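Local coordinates for alpha-rhamnosidase (Dictyoglomus thermophilum, PDB 6I60), which probably hydrolyses terminal non-reducing alpha-L-rhamnose residues of alpha-L-rhamnosides, at residues M504-D509 with L544-P549; W552-G557 with Y608-W613. All blocks are in the same frame, centred on the assembly; numbering follows the deposited sequence.

Interaction 1 (M504-D509 with L544-P549); sequences MGWMGD and LSDVIP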
loop_
_atom_site.group_PDB
_atom_site.type_symbol
_atom_site.label_atom_id
_atom_site.label_comp_id
_atom_site.label_asym_id
_atom_site.label_seq_id
_atom_site.Cartn_x
_atom_site.Cartn_y
_atom_site.Cartn_z
ATOM N N MET A 504 -9.072 -6.150 8.439
ATOM C CA MET A 504 -9.969 -5.300 7.675
ATOM C C MET A 504 -9.245 -4.042 7.201
ATOM O O MET A 504 -8.163 -3.694 7.681
ATOM C CB MET A 504 -11.192 -4.918 8.511
ATOM C CG MET A 504 -12.162 -6.062 8.750
ATOM S SD MET A 504 -12.493 -6.997 7.245
ATOM C CE MET A 504 -13.524 -8.315 7.883
ATOM N N GLY A 505 -9.860 -3.361 6.240
ATOM C CA GLY A 505 -9.292 -2.137 5.712
ATOM C C GLY A 505 -9.727 -0.909 6.483
ATOM O O GLY A 505 -10.450 -0.060 5.951
ATOM N N TRP A 506 -9.293 -0.806 7.738
ATOM C CA TRP A 506 -9.662 0.331 8.570
ATOM C C TRP A 506 -9.107 1.624 7.981
ATOM O O TRP A 506 -7.916 1.723 7.673
ATOM C CB TRP A 506 -9.152 0.128 9.994
ATOM C CG TRP A 506 -9.957 -0.864 10.779
ATOM C CD1 TRP A 506 -9.746 -2.209 10.864
ATOM C CD2 TRP A 506 -11.103 -0.586 11.591
ATOM N NE1 TRP A 506 -10.690 -2.788 11.678
ATOM C CE2 TRP A 506 -11.535 -1.812 12.138
ATOM C CE3 TRP A 506 -11.809 0.579 11.908
ATOM C CZ2 TRP A 506 -12.639 -1.906 12.981
ATOM C CZ3 TRP A 506 -12.902 0.484 12.746
ATOM C CH2 TRP A 506 -13.308 -0.750 13.273
ATOM N N MET A 507 -9.984 2.619 7.834
ATOM C CA MET A 507 -9.619 3.848 7.136
ATOM C C MET A 507 -8.635 4.694 7.934
ATOM O O MET A 507 -7.789 5.375 7.344
ATOM C CB MET A 507 -10.876 4.654 6.824
ATOM C CG MET A 507 -11.711 4.076 5.699
ATOM S SD MET A 507 -11.197 4.705 4.093
ATOM C CE MET A 507 -12.142 6.229 4.019
ATOM N N GLY A 508 -8.730 4.673 9.265
ATOM C CA GLY A 508 -7.847 5.504 10.069
ATOM C C GLY A 508 -6.399 5.055 10.000
ATOM O O GLY A 508 -5.490 5.871 9.819
ATOM N N ASP A 509 -6.165 3.748 10.143
ATOM C CA ASP A 509 -4.802 3.234 10.089
ATOM C C ASP A 509 -4.174 3.458 8.721
ATOM O O ASP A 509 -2.968 3.711 8.625
ATOM C CB ASP A 509 -4.789 1.747 10.444
ATOM C CG ASP A 509 -5.550 1.447 11.720
ATOM O OD1 ASP A 509 -6.546 2.148 11.998
ATOM O OD2 ASP A 509 -5.152 0.510 12.446
ATOM N N LEU A 544 -19.097 7.428 4.750
ATOM C CA LEU A 544 -18.065 6.438 4.481
ATOM C C LEU A 544 -17.971 5.476 5.654
ATOM O O LEU A 544 -18.237 5.842 6.802
ATOM C CB LEU A 544 -16.701 7.097 4.234
ATOM C CG LEU A 544 -16.588 7.959 2.977
ATOM C CD1 LEU A 544 -15.262 8.705 2.947
ATOM C CD2 LEU A 544 -16.751 7.097 1.743
ATOM N N SER A 545 -17.589 4.238 5.356
ATOM C CA SER A 545 -17.438 3.213 6.377
ATOM C C SER A 545 -16.058 3.297 7.020
ATOM O O SER A 545 -15.083 3.724 6.395
ATOM C CB SER A 545 -17.650 1.820 5.783
ATOM O OG SER A 545 -17.932 0.871 6.797
ATOM N N ASP A 546 -15.988 2.882 8.288
ATOM C CA ASP A 546 -14.709 2.896 8.990
ATOM C C ASP A 546 -13.752 1.848 8.435
ATOM O O ASP A 546 -12.531 2.003 8.558
ATOM C CB ASP A 546 -14.924 2.687 10.488
ATOM C CG ASP A 546 -15.246 3.979 11.215
ATOM O OD1 ASP A 546 -14.842 5.055 10.724
ATOM O OD2 ASP A 546 -15.902 3.921 12.276
ATOM N N VAL A 547 -14.276 0.783 7.828
ATOM C CA VAL A 547 -13.462 -0.199 7.125
ATOM C C VAL A 547 -13.894 -0.228 5.663
ATOM O O VAL A 547 -15.089 -0.169 5.350
ATOM C CB VAL A 547 -13.544 -1.602 7.771
ATOM C CG1 VAL A 547 -13.469 -1.496 9.283
ATOM C CG2 VAL A 547 -14.802 -2.344 7.360
ATOM N N ILE A 548 -12.911 -0.269 4.769
ATOM C CA ILE A 548 -13.150 -0.311 3.329
ATOM C C ILE A 548 -12.243 -1.381 2.732
ATOM O O ILE A 548 -11.021 -1.328 2.935
ATOM C CB ILE A 548 -12.898 1.056 2.668
ATOM C CG1 ILE A 548 -13.673 2.167 3.381
ATOM C CG2 ILE A 548 -13.266 1.007 1.195
ATOM C CD1 ILE A 548 -15.150 2.159 3.108
ATOM N N PRO A 549 -12.778 -2.370 1.995
ATOM C CA PRO A 549 -14.191 -2.601 1.665
ATOM C C PRO A 549 -15.052 -2.913 2.888
ATOM O O PRO A 549 -14.547 -3.466 3.865
ATOM C CB PRO A 549 -14.138 -3.809 0.721
ATOM C CG PRO A 549 -12.743 -3.840 0.209
ATOM C CD PRO A 549 -11.902 -3.353 1.340
#

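Interaction 2 (W552-G557 with Y608-W613); sequences WSIYPG and YKYGDW. With AE3 (2-(2-ethoxyethoxy)ethanol), chain H.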
loop_
_atom_site.group_PDB
_atom_site.type_symbol
_atom_site.label_atom_id
_atom_site.label_comp_id
_atom_site.label_asym_id
_atom_site.label_seq_id
_atom_site.Cartn_x
_atom_site.Cartn_y
_atom_site.Cartn_z
ATOM N N TRP A 552 -17.336 -5.361 7.126
ATOM C CA TRP A 552 -18.015 -4.935 8.341
ATOM C C TRP A 552 -18.633 -3.568 8.073
ATOM O O TRP A 552 -17.914 -2.604 7.789
ATOM C CB TRP A 552 -17.046 -4.859 9.520
ATOM C CG TRP A 552 -16.486 -6.174 9.969
ATOM C CD1 TRP A 552 -16.871 -7.417 9.560
ATOM C CD2 TRP A 552 -15.434 -6.372 10.920
ATOM N NE1 TRP A 552 -16.122 -8.378 10.199
ATOM C CE2 TRP A 552 -15.233 -7.762 11.039
ATOM C CE3 TRP A 552 -14.642 -5.508 11.683
ATOM C CZ2 TRP A 552 -14.274 -8.307 11.890
ATOM C CZ3 TRP A 552 -13.692 -6.051 12.528
ATOM C CH2 TRP A 552 -13.515 -7.437 12.624
ATOM N N SER A 553 -19.959 -3.482 8.152
ATOM C CA SER A 553 -20.650 -2.229 7.871
ATOM C C SER A 553 -20.616 -1.352 9.117
ATOM O O SER A 553 -21.324 -1.618 10.094
ATOM C CB SER A 553 -22.085 -2.495 7.425
ATOM O OG SER A 553 -22.163 -2.622 6.016
ATOM N N ILE A 554 -19.791 -0.310 9.090
ATOM C CA ILE A 554 -19.713 0.664 10.178
ATOM C C ILE A 554 -19.962 2.033 9.555
ATOM O O ILE A 554 -19.041 2.713 9.092
ATOM C CB ILE A 554 -18.379 0.608 10.925
ATOM C CG1 ILE A 554 -18.292 -0.677 11.746
ATOM C CG2 ILE A 554 -18.238 1.794 11.867
ATOM C CD1 ILE A 554 -17.378 -1.716 11.160
ATOM N N TYR A 555 -21.228 2.442 9.528
ATOM C CA TYR A 555 -21.647 3.730 9.010
ATOM C C TYR A 555 -22.390 4.510 10.086
ATOM O O TYR A 555 -23.204 3.932 10.814
ATOM C CB TYR A 555 -22.565 3.570 7.791
ATOM C CG TYR A 555 -21.899 3.067 6.530
ATOM C CD1 TYR A 555 -21.856 1.710 6.237
ATOM C CD2 TYR A 555 -21.341 3.952 5.616
ATOM C CE1 TYR A 555 -21.263 1.246 5.077
ATOM C CE2 TYR A 555 -20.745 3.499 4.452
ATOM C CZ TYR A 555 -20.710 2.145 4.187
ATOM O OH TYR A 555 -20.117 1.689 3.031
ATOM N N PRO A 556 -22.133 5.819 10.221
ATOM C CA PRO A 556 -21.116 6.559 9.470
ATOM C C PRO A 556 -19.728 6.402 10.077
ATOM O O PRO A 556 -19.573 5.721 11.090
ATOM C CB PRO A 556 -21.592 8.005 9.572
ATOM C CG PRO A 556 -22.302 8.062 10.877
ATOM C CD PRO A 556 -22.917 6.704 11.102
ATOM N N GLY A 557 -18.733 7.035 9.469
ATOM C CA GLY A 557 -17.355 6.882 9.885
ATOM C C GLY A 557 -16.887 7.995 10.804
ATOM O O GLY A 557 -17.422 9.102 10.793
ATOM N N TYR A 608 -17.937 11.268 17.643
ATOM C CA TYR A 608 -16.664 10.585 17.473
ATOM C C TYR A 608 -16.770 9.220 18.131
ATOM O O TYR A 608 -17.492 9.045 19.116
ATOM C CB TYR A 608 -15.500 11.383 18.073
ATOM C CG TYR A 608 -15.350 11.231 19.568
ATOM C CD1 TYR A 608 -16.121 11.986 20.441
ATOM C CD2 TYR A 608 -14.433 10.337 20.110
ATOM C CE1 TYR A 608 -15.990 11.854 21.811
ATOM C CE2 TYR A 608 -14.295 10.197 21.480
ATOM C CZ TYR A 608 -15.075 10.959 22.326
ATOM O OH TYR A 608 -14.943 10.828 23.690
ATOM N N LYS A 609 -16.049 8.257 17.573
ATOM C CA LYS A 609 -15.997 6.906 18.117
ATOM C C LYS A 609 -14.625 6.528 18.645
ATOM O O LYS A 609 -14.521 5.972 19.740
ATOM C CB LYS A 609 -16.424 5.892 17.050
ATOM C CG LYS A 609 -17.847 6.084 16.558
ATOM C CD LYS A 609 -18.186 5.094 15.461
ATOM C CE LYS A 609 -17.645 5.557 14.122
ATOM N NZ LYS A 609 -18.408 4.973 12.986
ATOM N N TYR A 610 -13.569 6.834 17.897
ATOM C CA TYR A 610 -12.210 6.459 18.258
ATOM C C TYR A 610 -11.365 7.641 18.703
ATOM O O TYR A 610 -10.764 7.597 19.782
ATOM C CB TYR A 610 -11.539 5.748 17.073
ATOM C CG TYR A 610 -12.465 4.813 16.330
ATOM C CD1 TYR A 610 -12.762 5.018 14.988
ATOM C CD2 TYR A 610 -13.049 3.729 16.973
ATOM C CE1 TYR A 610 -13.612 4.168 14.308
ATOM C CE2 TYR A 610 -13.900 2.872 16.299
ATOM C CZ TYR A 610 -14.178 3.098 14.968
ATOM O OH TYR A 610 -15.026 2.250 14.294
ATOM N N GLY A 611 -11.307 8.704 17.903
ATOM C CA GLY A 611 -10.487 9.848 18.263
ATOM C C GLY A 611 -9.020 9.476 18.311
ATOM O O GLY A 611 -8.523 8.695 17.493
ATOM N N ASP A 612 -8.308 10.041 19.288
ATOM C CA ASP A 612 -6.906 9.697 19.529
ATOM C C ASP A 612 -6.855 8.273 20.077
ATOM O O ASP A 612 -6.775 8.032 21.284
ATOM C CB ASP A 612 -6.262 10.694 20.484
ATOM C CG ASP A 612 -4.778 10.869 20.231
ATOM O OD1 ASP A 612 -4.303 10.474 19.146
ATOM O OD2 ASP A 612 -4.085 11.405 21.121
ATOM N N TRP A 613 -6.903 7.313 19.156
ATOM C CA TRP A 613 -6.987 5.903 19.516
ATOM C C TRP A 613 -5.694 5.425 20.169
ATOM O O TRP A 613 -4.598 5.653 19.645
ATOM C CB TRP A 613 -7.283 5.073 18.268
ATOM C CG TRP A 613 -7.874 3.720 18.526
ATOM C CD1 TRP A 613 -7.359 2.517 18.141
ATOM C CD2 TRP A 613 -9.106 3.432 19.197
ATOM N NE1 TRP A 613 -8.188 1.496 18.540
ATOM C CE2 TRP A 613 -9.268 2.032 19.190
ATOM C CE3 TRP A 613 -10.083 4.220 19.809
ATOM C CZ2 TRP A 613 -10.370 1.406 19.766
ATOM C CZ3 TRP A 613 -11.177 3.597 20.378
ATOM C CH2 TRP A 613 -11.312 2.205 20.352
HETATM C C2 AE3 H . -25.068 0.399 4.497
HETATM O O2 AE3 H . -25.613 1.271 5.467
HETATM C C3 AE3 H . -26.481 0.628 6.377
HETATM C C4 AE3 H . -27.280 1.684 7.114
HETATM O O3 AE3 H . -26.394 2.658 7.627
HETATM C C5 AE3 H . -27.028 3.600 8.470
HETATM C C6 AE3 H . -25.972 4.431 9.172
HETATM O O4 AE3 H . -26.583 5.178 10.216
#

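Interaction 1 (M504-D509 with L544-P549)
V547 lays its CG1 methyl over one face of the W506 indole, 3.4 Å above the ring plane. The methyl is 3.5 Å from the centroid of the six-membered ring and 16° off the ring normal, a CH-pi contact that a beta-branched residue can offer without a long side chain. With chi1 at -43°, CG1 stands anti to the carbonyl carbon, on the side of V547 that faces the indole. At the far end of the ring, W506 CZ3 meets CB of D546 at 3.7 Å, while NE1 is hydrogen-bonded to E502. Beneath the side chains, the backbones of W506 and V547 form a single antiparallel bridge as a non-hydrogen-bonded pair, framed by two bonds. I548 N donates to G505 O at 2.7 Å, and M507 N donates to D546 O. The turn leading into helix 507-512 and the loop 544-549 belong to the six-hairpin glycosidase domain, an (alpha/alpha)6 barrel in this family, and W506 is the N-cap residue of the helix. G505 is the centre of an inverse gamma turn. Glycine suits it because I548 O takes up the side where a side chain would begin, leaving room only for a CA-H...O contact, 3.4 Å from G505 CA to I548 O. M507, the first residue of the helix, uses the flexibility of methionine to bend at both chi2 and chi3. Its CG sits 3.6 Å from I548 CG1, its sulfur lies beside the same carbon, and CE ends 4.1 Å from CD1 of L544. Helix 524-535 adds Y530 and I534 to this apolar cluster.

Interaction 2 (W552-G557 with Y608-W613)
K609 reaches from its loop towards I554 and P556, and its chain can be followed outwards. CB lies over the centre of the neighbouring Y610 ring, 3.9 Å above its plane. From there the chain extends through an anti chi2 of 177° and bends at chi3, -81°, which brings its end round to the backbone of the other loop. CE is 3.6 Å from P556 O. NZ then meets that same carbonyl oxygen; the modelled separation from P556 O, 2.3 Å, is too short to be taken literally, so the details of this hydrogen bond are doubtful. NZ also lies 3.4 Å from I554 CG2 and close to G557 CA, and it forms a salt bridge with D546 OD2. A long lysine suits this place, since its methylenes span the gap between loops and carry the charge past nearby P556 O to the D546 carboxylate. Y610 OH, hydrogen-bonded to the same carboxylate, lies 4.1 Å from I554 CG2. D558 accepts hydrogen bonds from the backbone N of both K609 and Y610. Beyond the bridge, a bound 2-(2-ethoxyethoxy)ethanol lies along Y555, its C6 3.3 Å from Y555 O, and is also hydrogen-bonded to K539. The contact joins two of the loops that connect helices in the (alpha/alpha)6 barrel of the six-hairpin glycosidases.

From the N terminus, residues 504-509 come first, leading into helix 507-512; the chain then runs through helices 514-520 and 524-535 before 544-549 returns to close interaction 1. After a gap of two residues 552-557 opens interaction 2, which closes at 608-613 after helices 559-562, 564-576, 580-584 and 586-599. The two closures are therefore in series, neither nested nor crossed. They nevertheless touch in space, with centres about 9 Å apart: W506 packs against the hydroxyl end of Y610, and V547 CG2 lies against W552 O. Thus the connection between helices 524-535 and 559-562 takes part in both contacts, tying the start of helix 507-512 to the loop before helix 626-648.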